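Local coordinates for protein flagellin B1 (Methanocaldococcus jannaschii DSM 2661, PDB 5YA6) that probably serves as a structural subunit of the archaellum, the motility filament of archaea, with a calcium ion bound in its beta-rich domain, at residues 50-55 / 118-123; 34-39 / 148-153; 27-32 / 154-159; 54-59 / 131-136. All blocks are in the same frame, centred on the assembly; numbering follows the deposited sequence. Where two conformers were deposited one is given.

Contact 1 of 4, residues 50-55 / 118-123; sequences AKLFLI and AVLLVN
L52 and L54 on strand 51-56 meet L120 and V122 on strand 117-123 across the interior of a beta-rich domain whose long sheet folds back over itself. The strands are not neighbours in the sheet: the two axes come no closer than 10.8 Å, no backbone hydrogen bond joins the segments, and the contact is made by methyl groups alone. L52 supplies both branches. CD2 reaches V122 CG2 at 3.8 Å, while CD1 lies 4.3 Å from L120 CD1, so one leucine bridges two residues on the same side of the opposing strand. With CG of L52 anti to the backbone N (chi1 179°), its fork is carried into the interior, where the side chain of L52 crosses that of V122 obliquely. The other methyl of V122, CG1, looks to L54 CD1 at a looser 4.4 Å. F142 touches both L52 and L120, and L63 packs on V122, which extends the apolar layer beyond these four residues. The N-to-C directions differ by 53°, a strongly twisted relation. Non-neighbouring strands meeting face to face through aliphatic side chains are typical of a beta-sandwich, consistent with the immunoglobulin-like domain known in archaellins.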
# COMPACT_ATOMS: atom_id res chain seq x y z
N ALA B 50 6.18 13.79 -9.18
CA ALA B 50 5.35 12.71 -8.66
C ALA B 50 6.21 11.73 -7.92
O ALA B 50 7.36 11.43 -8.33
CB ALA B 50 4.58 12.03 -9.80
N LYS B 51 5.72 11.20 -6.80
CA LYS B 51 6.47 10.32 -5.98
C LYS B 51 5.76 8.97 -6.00
O LYS B 51 4.54 8.91 -5.98
CB LYS B 51 6.57 10.84 -4.57
CG LYS B 51 7.48 12.09 -4.48
CD LYS B 51 7.25 12.95 -3.26
CE LYS B 51 8.25 14.12 -3.21
NZ LYS B 51 8.35 14.96 -4.47
N LEU B 52 6.56 7.94 -6.12
CA LEU B 52 6.14 6.58 -6.05
C LEU B 52 6.54 6.03 -4.67
O LEU B 52 7.72 5.87 -4.36
CB LEU B 52 6.76 5.78 -7.18
CG LEU B 52 6.39 4.29 -7.21
CD1 LEU B 52 4.87 4.12 -7.37
CD2 LEU B 52 7.13 3.58 -8.31
N PHE B 53 5.53 5.61 -3.91
CA PHE B 53 5.71 5.02 -2.56
C PHE B 53 5.50 3.54 -2.66
O PHE B 53 4.49 3.14 -3.22
CB PHE B 53 4.69 5.67 -1.59
CG PHE B 53 4.85 7.18 -1.41
CD1 PHE B 53 5.67 7.72 -0.41
CD2 PHE B 53 4.17 8.04 -2.20
CE1 PHE B 53 5.84 9.10 -0.30
CE2 PHE B 53 4.31 9.42 -2.07
CZ PHE B 53 5.14 9.96 -1.10
N LEU B 54 6.43 2.74 -2.21
CA LEU B 54 6.29 1.30 -2.22
C LEU B 54 6.69 0.69 -0.88
O LEU B 54 7.84 0.79 -0.50
CB LEU B 54 7.21 0.71 -3.25
CG LEU B 54 6.91 1.05 -4.72
CD1 LEU B 54 8.04 0.54 -5.62
CD2 LEU B 54 5.60 0.42 -5.15
N ILE B 55 5.81 -0.09 -0.27
CA ILE B 55 6.13 -0.84 0.93
C ILE B 55 6.36 -2.32 0.59
O ILE B 55 5.56 -2.97 -0.09
CB ILE B 55 4.94 -0.77 1.93
CG1 ILE B 55 4.56 0.65 2.29
CG2 ILE B 55 5.23 -1.60 3.21
CD1 ILE B 55 3.12 0.86 2.75
N ALA B 118 1.18 5.67 -19.53
CA ALA B 118 2.58 5.67 -19.22
C ALA B 118 2.90 4.41 -18.44
O ALA B 118 2.03 3.83 -17.81
CB ALA B 118 2.97 6.87 -18.40
N VAL B 119 4.17 4.01 -18.44
CA VAL B 119 4.60 2.90 -17.58
C VAL B 119 5.71 3.40 -16.68
O VAL B 119 6.57 4.19 -17.11
CB VAL B 119 5.00 1.66 -18.44
CG1 VAL B 119 6.19 1.98 -19.34
CG2 VAL B 119 5.28 0.47 -17.55
N LEU B 120 5.70 3.02 -15.40
CA LEU B 120 6.78 3.38 -14.47
C LEU B 120 7.66 2.16 -14.45
O LEU B 120 7.25 1.09 -14.03
CB LEU B 120 6.23 3.70 -13.07
CG LEU B 120 5.02 4.65 -13.08
CD1 LEU B 120 4.62 4.86 -11.62
CD2 LEU B 120 5.31 6.00 -13.75
N LEU B 121 8.89 2.36 -14.86
CA LEU B 121 9.89 1.32 -14.85
C LEU B 121 10.68 1.41 -13.52
O LEU B 121 11.35 2.39 -13.20
CB LEU B 121 10.81 1.51 -16.10
CG LEU B 121 10.11 1.59 -17.46
CD1 LEU B 121 11.16 1.93 -18.52
CD2 LEU B 121 9.31 0.33 -17.77
N VAL B 122 10.64 0.31 -12.76
CA VAL B 122 11.26 0.20 -11.44
C VAL B 122 12.21 -1.00 -11.36
O VAL B 122 11.81 -2.10 -11.74
CB VAL B 122 10.18 0.08 -10.32
CG1 VAL B 122 10.81 -0.04 -8.93
CG2 VAL B 122 9.27 1.29 -10.37
N ASN B 123 13.47 -0.78 -10.96
CA ASN B 123 14.37 -1.87 -10.74
C ASN B 123 14.21 -2.30 -9.34
O ASN B 123 14.77 -1.69 -8.39
CB ASN B 123 15.85 -1.57 -11.00
CG ASN B 123 16.66 -2.86 -11.02
OD1 ASN B 123 16.72 -3.56 -10.04
ND2 ASN B 123 17.20 -3.24 -12.18

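Contact 2 of 4, residues 34-39 / 148-153; sequences IYITPN and APAVIQ
I34 and I36 on strand 28-38 face I152 and A150 on strand 150-155, and two kinds of contact join them: aliphatic packing in the interior and a water link at one end. In the first apolar pair, I34 CG2 touches I152 CG1 at 4.0 Å. The branch of I34 that makes this contact is anti to its backbone nitrogen (chi1 -57° for CG1), which turns the short methyl rather than the longer arm to the partner; the two side chains cross at about a right angle. In the second pair the longer arm does the touching. The CA-CB bond of I36 does not point directly at the partner, yet CD1 comes back to A150 CB at 3.4 Å. That is tighter than normal carbon contact, but I36 was modelled in two conformers and the closeness is therefore doubtful.

The nearest CA pairs, I34 with I152 at 8.2 Å and I36 with A150 at 7.3 Å, show that the strands run in opposite senses yet stand too far apart for backbone bonding. They face each other across the interior of a beta-sandwich. F142 also packs on A150, and L120 on I34 and I36, while V151 and Q153, on the outer face, pack against Q153 and V151 of the second subunit.

The polar contact lies past the strand ends. N39 ND2 donates to a water at 2.7 Å, and that water also lies 3.2 Å from P149 O, a longer link for which other acceptors may compete. T37 OG1 bonds to the backbone O of D116, a calcium-site residue.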
# COMPACT_ATOMS: atom_id res chain seq x y z
N ILE B 34 4.78 -0.47 -13.94
CA ILE B 34 3.49 -0.05 -13.37
C ILE B 34 2.78 0.83 -14.36
O ILE B 34 3.26 1.95 -14.69
CB ILE B 34 3.69 0.69 -12.03
CG1 ILE B 34 4.46 -0.22 -11.07
CG2 ILE B 34 2.39 1.23 -11.50
CD1 ILE B 34 5.07 0.54 -9.89
N TYR B 35 1.67 0.36 -14.89
CA TYR B 35 0.96 1.09 -15.95
C TYR B 35 -0.10 2.00 -15.37
O TYR B 35 -0.83 1.63 -14.46
CB TYR B 35 0.31 0.17 -16.96
CG TYR B 35 1.34 -0.68 -17.72
CD1 TYR B 35 1.91 -1.82 -17.19
CD2 TYR B 35 1.69 -0.36 -19.02
CE1 TYR B 35 2.85 -2.57 -17.88
CE2 TYR B 35 2.63 -1.11 -19.73
CZ TYR B 35 3.18 -2.23 -19.17
OH TYR B 35 4.14 -2.94 -19.89
N ILE B 36 -0.04 3.24 -15.85
CA ILE B 36 -0.78 4.41 -15.34
C ILE B 36 -1.55 5.13 -16.47
O ILE B 36 -1.03 5.29 -17.56
CB ILE B 36 0.21 5.41 -14.73
CG1 ILE B 36 0.97 4.76 -13.55
CG2 ILE B 36 -0.48 6.71 -14.38
CD1 ILE B 36 0.09 4.46 -12.34
N THR B 37 -2.77 5.58 -16.20
CA THR B 37 -3.55 6.41 -17.10
C THR B 37 -4.34 7.40 -16.25
O THR B 37 -4.66 7.10 -15.10
CB THR B 37 -4.49 5.58 -18.02
OG1 THR B 37 -4.96 6.37 -19.13
CG2 THR B 37 -5.67 5.07 -17.27
N PRO B 38 -4.67 8.56 -16.78
CA PRO B 38 -5.51 9.48 -15.98
C PRO B 38 -6.92 8.91 -15.70
O PRO B 38 -7.47 8.20 -16.53
CB PRO B 38 -5.59 10.75 -16.81
CG PRO B 38 -4.35 10.69 -17.70
CD PRO B 38 -4.20 9.21 -18.00
N ASN B 39 -7.48 9.31 -14.57
CA ASN B 39 -8.92 9.09 -14.32
C ASN B 39 -9.73 9.72 -15.48
O ASN B 39 -9.41 10.77 -15.95
CB ASN B 39 -9.32 9.66 -12.95
CG ASN B 39 -8.64 8.94 -11.78
OD1 ASN B 39 -8.23 7.78 -11.90
ND2 ASN B 39 -8.51 9.62 -10.64
N ALA B 148 -5.43 13.02 -7.32
CA ALA B 148 -5.52 11.78 -6.60
C ALA B 148 -4.55 10.72 -7.14
O ALA B 148 -4.15 10.74 -8.32
CB ALA B 148 -6.95 11.24 -6.60
N PRO B 149 -4.12 9.80 -6.28
CA PRO B 149 -3.07 8.85 -6.65
C PRO B 149 -3.54 7.57 -7.28
O PRO B 149 -4.66 7.09 -7.00
CB PRO B 149 -2.44 8.50 -5.28
CG PRO B 149 -3.63 8.57 -4.35
CD PRO B 149 -4.43 9.73 -4.82
N ALA B 150 -2.66 6.96 -8.05
CA ALA B 150 -2.79 5.57 -8.47
C ALA B 150 -2.43 4.66 -7.32
O ALA B 150 -1.54 5.01 -6.55
CB ALA B 150 -1.90 5.34 -9.70
N VAL B 151 -3.03 3.49 -7.22
CA VAL B 151 -2.85 2.58 -6.11
C VAL B 151 -2.30 1.25 -6.64
O VAL B 151 -2.82 0.67 -7.64
CB VAL B 151 -4.21 2.27 -5.43
CG1 VAL B 151 -4.03 1.18 -4.38
CG2 VAL B 151 -4.72 3.57 -4.82
N ILE B 152 -1.23 0.80 -6.02
CA ILE B 152 -0.58 -0.45 -6.28
C ILE B 152 -0.80 -1.43 -5.15
O ILE B 152 -0.54 -1.10 -3.99
CB ILE B 152 0.92 -0.26 -6.47
CG1 ILE B 152 1.21 0.67 -7.72
CG2 ILE B 152 1.64 -1.60 -6.63
CD1 ILE B 152 1.26 2.17 -7.41
N GLN B 153 -1.44 -2.49 -5.45
CA GLN B 153 -1.48 -3.66 -4.49
C GLN B 153 -1.43 -5.07 -5.19
O GLN B 153 -2.26 -5.42 -6.04
CB GLN B 153 -2.84 -3.64 -3.79
CG GLN B 153 -2.93 -4.75 -2.74
CD GLN B 153 -1.71 -4.88 -1.82
OE1 GLN B 153 -1.10 -5.98 -1.64
NE2 GLN B 153 -1.36 -3.75 -1.24
O HOH W 1 -7.00 8.65 -8.59

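Contact 3 of 4, residues 27-32 / 154-159; sequences GGIDKL and FTTPAA
L32 meets F154 and I29 meets T156, both by apolar contact. L32 CD2 lies 3.9 Å from F154 CZ, the far end of the ring, and approaches it obliquely; the two side chains come from opposite directions. The first torsion of F154 (chi1 61°) sets CG between the backbone N and the carbonyl carbon, which places the ring so that CZ reaches L32 CD2. Within its own segment, the CG2 methyl of T156 lies in the plane of this ring at its edge, 3.8 Å from F154 CE1. The same methyl meets I29 CD1 at 4.1 Å, tip to tip, and thus joins the two pairs into one patch.

This patch belongs to the interior between strand 28-38 and the end of strand 150-155, where opposing faces of the beta-sandwich close. L167 on strand 164-168 packs on I29, L32 and F154 together. At its start, strand 28-38 carries a G1 beta bulge, in which G27 and G28 both face D23; G27 has the positive phi (79°) that glycine accepts readily.

Polar contacts lead out of the two segments. T156 turns its methyl to the apolar patch and its hydroxyl to the neighbouring loop, where OG1 bonds to both P133 O and S136 N. Backbone bonds tie I29 to I132 and L32 to V122, while on the other face of the strand K31 makes a cation-pi contact with W87.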
# COMPACT_ATOMS: atom_id res chain seq x y z
N GLY B 27 16.40 -15.39 -8.61
CA GLY B 27 15.43 -16.10 -7.76
C GLY B 27 14.13 -15.37 -7.51
O GLY B 27 13.49 -15.59 -6.45
N GLY B 28 13.79 -14.47 -8.41
CA GLY B 28 12.64 -13.60 -8.19
C GLY B 28 12.38 -12.53 -9.20
O GLY B 28 13.06 -12.45 -10.24
N ILE B 29 11.43 -11.67 -8.86
CA ILE B 29 11.12 -10.54 -9.70
C ILE B 29 12.11 -9.39 -9.49
O ILE B 29 12.20 -8.86 -8.37
CB ILE B 29 9.64 -10.12 -9.54
CG1 ILE B 29 8.78 -11.26 -10.13
CG2 ILE B 29 9.37 -8.75 -10.15
CD1 ILE B 29 7.33 -11.06 -9.93
N ASP B 30 12.87 -9.05 -10.52
CA ASP B 30 13.89 -8.03 -10.37
C ASP B 30 13.43 -6.66 -10.87
O ASP B 30 14.05 -5.68 -10.56
CB ASP B 30 15.20 -8.46 -11.05
CG ASP B 30 15.05 -8.57 -12.56
OD1 ASP B 30 14.16 -9.28 -12.98
OD2 ASP B 30 15.80 -7.92 -13.34
N LYS B 31 12.38 -6.60 -11.69
CA LYS B 31 11.93 -5.38 -12.28
C LYS B 31 10.40 -5.35 -12.33
O LYS B 31 9.74 -6.45 -12.48
CB LYS B 31 12.46 -5.18 -13.70
CG LYS B 31 13.95 -4.93 -13.84
CD LYS B 31 14.28 -4.83 -15.33
CE LYS B 31 15.62 -4.23 -15.52
NZ LYS B 31 15.97 -4.17 -16.98
N LEU B 32 9.85 -4.15 -12.16
CA LEU B 32 8.38 -3.91 -12.18
C LEU B 32 8.07 -2.90 -13.28
O LEU B 32 8.84 -1.97 -13.50
CB LEU B 32 7.82 -3.37 -10.86
CG LEU B 32 8.03 -4.27 -9.65
CD1 LEU B 32 7.72 -3.52 -8.39
CD2 LEU B 32 7.18 -5.53 -9.77
N PHE B 154 -0.44 -5.83 -4.82
CA PHE B 154 -0.37 -7.18 -5.37
C PHE B 154 0.37 -8.09 -4.45
O PHE B 154 1.15 -7.64 -3.60
CB PHE B 154 0.24 -7.19 -6.76
CG PHE B 154 1.63 -6.69 -6.84
CD1 PHE B 154 2.72 -7.54 -6.64
CD2 PHE B 154 1.89 -5.38 -7.28
CE1 PHE B 154 4.03 -7.07 -6.78
CE2 PHE B 154 3.16 -4.90 -7.40
CZ PHE B 154 4.26 -5.71 -7.13
N THR B 155 0.09 -9.37 -4.59
CA THR B 155 0.85 -10.40 -3.94
C THR B 155 1.49 -11.17 -5.07
O THR B 155 0.78 -11.65 -5.94
CB THR B 155 -0.07 -11.37 -3.15
OG1 THR B 155 -0.98 -10.61 -2.36
CG2 THR B 155 0.76 -12.33 -2.30
N THR B 156 2.83 -11.32 -5.06
CA THR B 156 3.45 -12.06 -6.15
C THR B 156 2.98 -13.54 -6.06
O THR B 156 2.71 -14.03 -4.99
CB THR B 156 4.98 -12.02 -6.14
OG1 THR B 156 5.51 -12.58 -4.97
CG2 THR B 156 5.41 -10.57 -6.30
N PRO B 157 2.92 -14.20 -7.20
CA PRO B 157 2.40 -15.58 -7.18
C PRO B 157 3.34 -16.51 -6.44
O PRO B 157 4.51 -16.17 -6.20
CB PRO B 157 2.33 -15.94 -8.65
CG PRO B 157 3.24 -15.02 -9.36
CD PRO B 157 3.13 -13.73 -8.58
N ALA B 158 2.83 -17.70 -6.06
CA ALA B 158 3.61 -18.68 -5.34
C ALA B 158 4.61 -19.46 -6.23
O ALA B 158 5.45 -20.17 -5.72
CB ALA B 158 2.63 -19.64 -4.65
N ALA B 159 4.48 -19.31 -7.54
CA ALA B 159 5.46 -19.86 -8.51
C ALA B 159 5.62 -18.90 -9.65
O ALA B 159 4.63 -18.30 -10.20
CB ALA B 159 5.00 -21.21 -9.01

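Contact 4 of 4, residues 54-59 / 131-136; sequences LIYDGE and AIPTRS
Y56 begins a type I' beta turn that ends at E59, closed by the backbone bonds Y56 N to E59 O (3.1 Å) and E59 N to Y56 O (3.2 Å), and its CA lies 7.9 Å from that of S136. Its first torsion, 166°, swings the ring away from the backbone N and out toward the 131-136 loop. Three residues receive it, all obliquely: I132 CG2 lies 4.2 Å from Y56 CE1, S136 OG 3.7 Å from the same CE1, and P133 CD only 3.1 Å from Y56 OH. D57 CB lies over the centre of one ring face. The loop supports its own shape, since S136 OG donates to P133 O at 2.9 Å from 52° out of the carbonyl plane. An alanine in place of Y56 would take away the whole ring and would probably open a gap between hairpin and loop, leaving I132, P133 and S136 without the ring they pack on. The turn links strands 51-56 and 59-69, and the loop connects helix 124-128 to strand 137-143; F128 from that helix meets the Y56 ring with the planes at about 60°.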
# COMPACT_ATOMS: atom_id res chain seq x y z
N LEU B 54 6.43 2.74 -2.21
CA LEU B 54 6.29 1.30 -2.22
C LEU B 54 6.69 0.69 -0.88
O LEU B 54 7.84 0.79 -0.50
CB LEU B 54 7.21 0.71 -3.25
CG LEU B 54 6.91 1.05 -4.72
CD1 LEU B 54 8.04 0.54 -5.62
CD2 LEU B 54 5.60 0.42 -5.15
N ILE B 55 5.81 -0.09 -0.27
CA ILE B 55 6.13 -0.84 0.93
C ILE B 55 6.36 -2.32 0.59
O ILE B 55 5.56 -2.97 -0.09
CB ILE B 55 4.94 -0.77 1.93
CG1 ILE B 55 4.56 0.65 2.29
CG2 ILE B 55 5.23 -1.60 3.21
CD1 ILE B 55 3.12 0.86 2.75
N TYR B 56 7.48 -2.88 1.10
CA TYR B 56 7.80 -4.28 0.87
C TYR B 56 8.78 -4.67 2.00
O TYR B 56 9.73 -3.95 2.28
CB TYR B 56 8.36 -4.55 -0.59
CG TYR B 56 8.99 -5.92 -0.68
CD1 TYR B 56 8.26 -7.08 -0.53
CD2 TYR B 56 10.39 -6.06 -0.80
CE1 TYR B 56 8.84 -8.33 -0.47
CE2 TYR B 56 10.97 -7.31 -0.84
CZ TYR B 56 10.22 -8.45 -0.66
OH TYR B 56 10.81 -9.67 -0.55
N ASP B 57 8.51 -5.79 2.65
CA ASP B 57 9.46 -6.44 3.53
C ASP B 57 9.89 -5.51 4.65
O ASP B 57 11.04 -5.46 4.97
CB ASP B 57 10.68 -6.95 2.71
CG ASP B 57 11.57 -7.95 3.50
OD1 ASP B 57 11.06 -8.69 4.35
OD2 ASP B 57 12.77 -7.95 3.28
N GLY B 58 8.95 -4.79 5.22
CA GLY B 58 9.22 -4.05 6.43
C GLY B 58 9.96 -2.75 6.18
O GLY B 58 10.49 -2.14 7.14
N GLU B 59 9.97 -2.25 4.95
CA GLU B 59 10.50 -0.94 4.60
C GLU B 59 9.59 -0.19 3.65
O GLU B 59 8.99 -0.78 2.78
CB GLU B 59 11.90 -1.01 3.93
CG GLU B 59 13.02 -1.65 4.71
CD GLU B 59 14.36 -1.57 3.96
OE1 GLU B 59 14.71 -0.47 3.36
OE2 GLU B 59 15.03 -2.62 3.94
N ALA B 131 15.80 -9.61 -5.38
CA ALA B 131 14.64 -9.82 -6.23
C ALA B 131 13.47 -10.21 -5.33
O ALA B 131 13.67 -10.73 -4.25
CB ALA B 131 14.93 -10.88 -7.27
N ILE B 132 12.26 -9.93 -5.77
CA ILE B 132 11.09 -10.21 -4.94
C ILE B 132 10.71 -11.69 -5.03
O ILE B 132 10.43 -12.20 -6.13
CB ILE B 132 9.90 -9.35 -5.37
CG1 ILE B 132 10.27 -7.84 -5.40
CG2 ILE B 132 8.73 -9.64 -4.47
CD1 ILE B 132 9.27 -7.06 -6.19
N PRO B 133 10.75 -12.40 -3.89
CA PRO B 133 10.44 -13.83 -3.97
C PRO B 133 8.96 -14.10 -4.06
O PRO B 133 8.11 -13.18 -4.01
CB PRO B 133 11.00 -14.37 -2.66
CG PRO B 133 11.04 -13.24 -1.75
CD PRO B 133 11.15 -11.98 -2.54
N THR B 134 8.62 -15.35 -4.25
CA THR B 134 7.24 -15.76 -4.38
C THR B 134 6.44 -15.42 -3.09
O THR B 134 7.01 -15.33 -1.99
CB THR B 134 7.19 -17.29 -4.62
OG1 THR B 134 7.88 -17.97 -3.57
CG2 THR B 134 7.75 -17.66 -5.94
N ARG B 135 5.14 -15.17 -3.29
CA ARG B 135 4.16 -14.95 -2.19
C ARG B 135 4.47 -13.70 -1.40
O ARG B 135 4.24 -13.67 -0.19
CB ARG B 135 4.08 -16.16 -1.28
CG ARG B 135 3.72 -17.43 -2.04
CD ARG B 135 3.07 -18.42 -1.10
NE ARG B 135 4.01 -18.92 -0.12
CZ ARG B 135 3.68 -19.51 1.02
NH1 ARG B 135 4.68 -19.97 1.85
NH2 ARG B 135 2.38 -19.66 1.35
N SER B 136 4.98 -12.65 -2.06
CA SER B 136 5.39 -11.45 -1.42
C SER B 136 4.30 -10.35 -1.61
O SER B 136 3.83 -10.04 -2.72
CB SER B 136 6.65 -10.91 -2.02
OG SER B 136 7.80 -11.65 -1.62

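Overall arrangement
Contacts 1 to 3 join strands of one mixed sheet across the sandwich; contact 4 adds a loop. Contact 1 lies nearest the chain's centre, about 5 Å away, and contact 4 about 15 Å out. Contacts 2 and 3 follow one another along the same strand pair, 28-38 with 150-155, their centres about 19 Å apart, and both enclose contact 1 in sequence. Strand 28-38 is also hydrogen-bonded to strand 117-123 of contact 1. Contact 4 starts from the strand 51-56 used by contact 1 and touches contact 3, about 9 Å away between centres. Early and late chain segments are thereby brought together in one compact domain, which meets the second subunit near contacts 1, 2 and 4.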